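Local coordinates for ferric uptake regulation protein (Vibrio cholerae, PDB 2W57), which probably represses iron-uptake genes by binding DNA when loaded with metal, at residues Q27-E38 with K77-H88. Numbering follows the deposited sequence.
Sequences QQPECQHISAEE and KSVFELSTQHHH. With ZN (zinc ion), chain D; ZN (zinc ion), chain C.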
loop_
_atom_site.group_PDB
_atom_site.type_symbol
_atom_site.label_atom_id
_atom_site.label_comp_id
_atom_site.label_asym_id
_atom_site.label_seq_id
_atom_site.Cartn_x
_atom_site.Cartn_y
_atom_site.Cartn_z
ATOM N N GLN A 27 -21.599 0.228 5.080
ATOM C CA GLN A 27 -22.098 0.800 6.332
ATOM C C GLN A 27 -22.303 -0.192 7.475
ATOM O O GLN A 27 -22.515 0.229 8.605
ATOM C CB GLN A 27 -23.401 1.547 6.080
ATOM C CG GLN A 27 -23.201 2.900 5.462
ATOM C CD GLN A 27 -24.399 3.328 4.664
ATOM O OE1 GLN A 27 -25.167 2.500 4.188
ATOM N NE2 GLN A 27 -24.564 4.624 4.499
ATOM N N GLN A 28 -22.251 -1.491 7.184
ATOM C CA GLN A 28 -22.457 -2.521 8.203
ATOM C C GLN A 28 -21.280 -2.519 9.188
ATOM O O GLN A 28 -20.126 -2.500 8.771
ATOM C CB GLN A 28 -22.656 -3.902 7.567
ATOM C CG GLN A 28 -24.020 -4.118 6.850
ATOM C CD GLN A 28 -24.034 -5.376 5.948
ATOM O OE1 GLN A 28 -23.053 -6.134 5.897
ATOM N NE2 GLN A 28 -25.150 -5.595 5.233
ATOM N N PRO A 29 -21.576 -2.508 10.505
ATOM C CA PRO A 29 -20.559 -2.385 11.560
ATOM C C PRO A 29 -19.310 -3.244 11.331
ATOM O O PRO A 29 -18.188 -2.793 11.586
ATOM C CB PRO A 29 -21.303 -2.873 12.803
ATOM C CG PRO A 29 -22.724 -2.528 12.535
ATOM C CD PRO A 29 -22.939 -2.613 11.062
ATOM N N GLU A 30 -19.515 -4.465 10.839
ATOM C CA GLU A 30 -18.444 -5.460 10.673
ATOM C C GLU A 30 -17.741 -5.396 9.321
ATOM O O GLU A 30 -16.851 -6.207 9.049
ATOM C CB GLU A 30 -18.998 -6.880 10.886
ATOM C CG GLU A 30 -19.939 -7.376 9.774
ATOM C CD GLU A 30 -21.394 -6.865 9.899
ATOM O OE1 GLU A 30 -21.726 -6.159 10.879
ATOM O OE2 GLU A 30 -22.213 -7.181 9.003
ATOM N N CYS A 31 -18.156 -4.457 8.471
ATOM C CA CYS A 31 -17.534 -4.250 7.160
ATOM C C CYS A 31 -16.799 -2.914 7.129
ATOM O O CYS A 31 -16.628 -2.305 6.062
ATOM C CB CYS A 31 -18.573 -4.302 6.036
ATOM S SG CYS A 31 -19.386 -5.906 5.833
ATOM N N GLN A 32 -16.350 -2.469 8.297
ATOM C CA GLN A 32 -15.677 -1.185 8.409
ATOM C C GLN A 32 -14.369 -1.059 7.613
ATOM O O GLN A 32 -13.998 0.055 7.227
ATOM C CB GLN A 32 -15.425 -0.855 9.863
ATOM C CG GLN A 32 -15.043 0.584 10.054
ATOM C CD GLN A 32 -14.872 0.936 11.500
ATOM O OE1 GLN A 32 -15.838 0.956 12.271
ATOM N NE2 GLN A 32 -13.633 1.214 11.885
ATOM N N HIS A 33 -13.677 -2.188 7.404
ATOM C CA HIS A 33 -12.481 -2.280 6.562
ATOM C C HIS A 33 -12.657 -3.496 5.670
ATOM O O HIS A 33 -12.824 -4.598 6.171
ATOM C CB HIS A 33 -11.226 -2.494 7.408
ATOM C CG HIS A 33 -10.776 -1.281 8.163
ATOM N ND1 HIS A 33 -11.277 -0.947 9.402
ATOM C CD2 HIS A 33 -9.849 -0.340 7.866
ATOM C CE1 HIS A 33 -10.693 0.158 9.825
ATOM N NE2 HIS A 33 -9.824 0.549 8.912
ATOM N N ILE A 34 -12.615 -3.334 4.355
ATOM C CA ILE A 34 -13.041 -4.437 3.495
ATOM C C ILE A 34 -12.406 -4.378 2.109
ATOM O O ILE A 34 -12.280 -3.310 1.524
ATOM C CB ILE A 34 -14.604 -4.503 3.406
ATOM C CG1 ILE A 34 -15.079 -5.868 2.899
ATOM C CG2 ILE A 34 -15.184 -3.341 2.580
ATOM C CD1 ILE A 34 -16.549 -6.141 3.186
ATOM N N SER A 35 -11.989 -5.532 1.601
ATOM C CA SER A 35 -11.469 -5.616 0.251
ATOM C C SER A 35 -12.622 -5.739 -0.723
ATOM O O SER A 35 -13.726 -6.124 -0.333
ATOM C CB SER A 35 -10.553 -6.819 0.114
ATOM O OG SER A 35 -11.272 -8.003 0.348
ATOM N N ALA A 36 -12.366 -5.416 -1.987
ATOM C CA ALA A 36 -13.330 -5.656 -3.063
ATOM C C ALA A 36 -13.831 -7.117 -3.124
ATOM O O ALA A 36 -14.980 -7.361 -3.464
ATOM C CB ALA A 36 -12.731 -5.249 -4.398
ATOM N N GLU A 37 -12.966 -8.071 -2.786
ATOM C CA GLU A 37 -13.309 -9.497 -2.853
ATOM C C GLU A 37 -14.264 -9.852 -1.732
ATOM O O GLU A 37 -15.274 -10.522 -1.944
ATOM C CB GLU A 37 -12.062 -10.374 -2.761
ATOM C CG GLU A 37 -11.097 -10.245 -3.950
ATOM C CD GLU A 37 -10.224 -8.961 -3.953
ATOM O OE1 GLU A 37 -10.083 -8.265 -2.907
ATOM O OE2 GLU A 37 -9.671 -8.650 -5.036
ATOM N N GLU A 38 -13.945 -9.375 -0.534
ATOM C CA GLU A 38 -14.739 -9.687 0.636
ATOM C C GLU A 38 -16.109 -9.071 0.443
ATOM O O GLU A 38 -17.125 -9.720 0.707
ATOM C CB GLU A 38 -14.067 -9.175 1.912
ATOM C CG GLU A 38 -12.836 -9.965 2.351
ATOM C CD GLU A 38 -11.811 -9.112 3.131
ATOM O OE1 GLU A 38 -12.007 -7.877 3.292
ATOM O OE2 GLU A 38 -10.780 -9.678 3.569
ATOM N N LYS A 77 -3.413 -6.884 -1.359
ATOM C CA LYS A 77 -4.730 -6.487 -0.875
ATOM C C LYS A 77 -4.961 -4.964 -0.793
ATOM O O LYS A 77 -4.205 -4.249 -0.135
ATOM C CB LYS A 77 -4.952 -7.117 0.496
ATOM C CG LYS A 77 -6.392 -7.232 0.947
ATOM C CD LYS A 77 -6.422 -7.976 2.269
ATOM C CE LYS A 77 -7.779 -8.566 2.550
ATOM N NZ LYS A 77 -7.738 -9.331 3.828
ATOM N N SER A 78 -6.005 -4.491 -1.482
ATOM C CA SER A 78 -6.603 -3.182 -1.232
ATOM C C SER A 78 -7.814 -3.377 -0.349
ATOM O O SER A 78 -8.675 -4.200 -0.649
ATOM C CB SER A 78 -7.089 -2.524 -2.520
ATOM O OG SER A 78 -6.073 -2.437 -3.494
ATOM N N VAL A 79 -7.884 -2.622 0.741
ATOM C CA VAL A 79 -9.081 -2.585 1.574
ATOM C C VAL A 79 -9.657 -1.175 1.573
ATOM O O VAL A 79 -8.930 -0.172 1.450
ATOM C CB VAL A 79 -8.837 -3.091 3.035
ATOM C CG1 VAL A 79 -8.449 -4.565 3.045
ATOM C CG2 VAL A 79 -7.772 -2.283 3.730
ATOM N N PHE A 80 -10.971 -1.108 1.710
ATOM C CA PHE A 80 -11.691 0.135 1.655
ATOM C C PHE A 80 -12.424 0.357 2.975
ATOM O O PHE A 80 -12.673 -0.581 3.730
ATOM C CB PHE A 80 -12.680 0.107 0.490
ATOM C CG PHE A 80 -12.035 -0.101 -0.870
ATOM C CD1 PHE A 80 -11.839 0.974 -1.732
ATOM C CD2 PHE A 80 -11.647 -1.378 -1.294
ATOM C CE1 PHE A 80 -11.267 0.792 -2.988
ATOM C CE2 PHE A 80 -11.064 -1.574 -2.545
ATOM C CZ PHE A 80 -10.869 -0.484 -3.397
ATOM N N GLU A 81 -12.752 1.611 3.245
ATOM C CA GLU A 81 -13.512 2.005 4.418
ATOM C C GLU A 81 -14.172 3.319 4.045
ATOM O O GLU A 81 -13.730 3.975 3.102
ATOM C CB GLU A 81 -12.606 2.181 5.650
ATOM C CG GLU A 81 -11.386 3.088 5.444
ATOM C CD GLU A 81 -10.658 3.423 6.745
ATOM O OE1 GLU A 81 -11.346 3.779 7.733
ATOM O OE2 GLU A 81 -9.403 3.345 6.792
ATOM N N LEU A 82 -15.237 3.680 4.761
ATOM C CA LEU A 82 -15.896 4.962 4.562
ATOM C C LEU A 82 -14.997 6.032 5.140
ATOM O O LEU A 82 -14.330 5.793 6.144
ATOM C CB LEU A 82 -17.255 4.983 5.260
ATOM C CG LEU A 82 -18.359 4.115 4.637
ATOM C CD1 LEU A 82 -19.436 3.765 5.663
ATOM C CD2 LEU A 82 -18.984 4.778 3.394
ATOM N N SER A 83 -14.965 7.199 4.500
ATOM C CA SER A 83 -14.132 8.317 4.951
ATOM C C SER A 83 -14.540 8.847 6.325
ATOM O O SER A 83 -15.693 8.717 6.728
ATOM C CB SER A 83 -14.183 9.461 3.937
ATOM O OG SER A 83 -13.711 9.036 2.677
ATOM N N THR A 84 -13.569 9.411 7.041
ATOM C CA THR A 84 -13.795 10.224 8.243
ATOM C C THR A 84 -12.641 11.215 8.386
ATOM O O THR A 84 -11.538 10.950 7.921
ATOM C CB THR A 84 -13.896 9.377 9.554
ATOM O OG1 THR A 84 -12.837 8.412 9.589
ATOM C CG2 THR A 84 -15.252 8.655 9.668
ATOM N N GLN A 85 -12.897 12.355 9.026
ATOM C CA GLN A 85 -11.842 13.300 9.420
ATOM C C GLN A 85 -10.968 12.711 10.541
ATOM O O GLN A 85 -9.772 13.017 10.631
ATOM C CB GLN A 85 -12.443 14.624 9.888
ATOM C CG GLN A 85 -13.497 15.252 8.949
ATOM C CD GLN A 85 -14.261 16.423 9.605
ATOM O OE1 GLN A 85 -13.782 17.046 10.564
ATOM N NE2 GLN A 85 -15.455 16.722 9.081
ATOM N N HIS A 86 -11.568 11.861 11.379
ATOM C CA HIS A 86 -10.865 11.182 12.478
ATOM C C HIS A 86 -9.765 10.236 11.986
ATOM O O HIS A 86 -10.025 9.125 11.497
ATOM C CB HIS A 86 -11.843 10.437 13.393
ATOM C CG HIS A 86 -13.090 11.211 13.708
ATOM N ND1 HIS A 86 -13.067 12.467 14.286
ATOM C CD2 HIS A 86 -14.399 10.904 13.531
ATOM C CE1 HIS A 86 -14.305 12.901 14.443
ATOM N NE2 HIS A 86 -15.132 11.971 13.997
ATOM N N HIS A 87 -8.533 10.712 12.132
ATOM C CA HIS A 87 -7.330 10.005 11.735
ATOM C C HIS A 87 -7.112 8.734 12.547
ATOM O O HIS A 87 -7.222 8.748 13.774
ATOM C CB HIS A 87 -6.120 10.929 11.911
ATOM C CG HIS A 87 -4.806 10.254 11.679
ATOM N ND1 HIS A 87 -4.249 10.127 10.423
ATOM C CD2 HIS A 87 -3.939 9.668 12.540
ATOM C CE1 HIS A 87 -3.096 9.487 10.520
ATOM N NE2 HIS A 87 -2.885 9.196 11.793
ATOM N N HIS A 88 -6.796 7.640 11.855
ATOM C CA HIS A 88 -6.268 6.447 12.517
ATOM C C HIS A 88 -5.185 5.723 11.681
ATOM O O HIS A 88 -4.969 6.017 10.498
ATOM C CB HIS A 88 -7.399 5.504 12.968
ATOM C CG HIS A 88 -8.269 5.015 11.850
ATOM N ND1 HIS A 88 -9.222 5.805 11.244
ATOM C CD2 HIS A 88 -8.340 3.809 11.241
ATOM C CE1 HIS A 88 -9.838 5.110 10.305
ATOM N NE2 HIS A 88 -9.324 3.894 10.286
HETATM ZN ZN ZN D . -9.157 2.573 8.696
HETATM ZN ZN ZN C . -1.021 8.079 12.449
HETATM O O HOH W 1 -16.552 1.594 6.796
HETATM O O HOH W 2 -9.595 -4.987 -3.101
#
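His-33, Glu-81 and His-88 meet at one zinc ion, a worked example of how a metal can tie the start of strand 34-35 and strand 78-82 to the segment leading into strand 89-93. His-33 NE2 and His-88 NE2 each lie 2.1 Å from the zinc ion, and His-90 supplies the fourth residue of the site. The rings of His-33 and His-88 approach from opposite directions and meet rim to rim, nearly perpendicular, neither over the face of the other. Glu-81 runs alongside His-33, its carboxylate plane turned 53° from that ring. Its OE2 lies 2.1 Å from the zinc ion, while OE1, at 2.7 Å from the same ion, adds a longer second bond. A chi1 of 52° tucks Glu-81 CG between its own backbone N and carbonyl carbon, and from there the extended chain reaches the metal. His-71 hydrogen-bonds to OE2 as a second-shell partner.

Next to these ligands the backbones pair antiparallel: Ile-34 N donates to Phe-80 O (2.8 Å), and Phe-80 N returns a bond to Ile-34 O at 2.6 Å. The pairing sets His-33 opposite Glu-81 in the register, with both able to reach the metal. Beyond, Ser-35 and Glu-38 form a capping box at the start of helix 36-45; Ser-35 N gives a nearly straight bond to Glu-38 OE1 (176°), and Glu-38 N is capped by Ser-35 OG. The other carboxylate oxygen, Glu-38 OE2, takes a salt bridge on its syn side from Lys-77 NZ at 3.1 Å, the two side chains crossing at about a right angle. One water links Ala-36 N to Ser-78 O, and another Gln-32 O to Leu-82 N.

Strand 78-82 lies between 34-35 and 68-72 in the small sheet of a winged-helix domain. Phe-80 and Ala-36 pack on Leu-59 of helix 52-64, Ile-34 and Leu-82 touch helix 17-26, and His-33 and His-88 reach strand 99-102 of the other sheet.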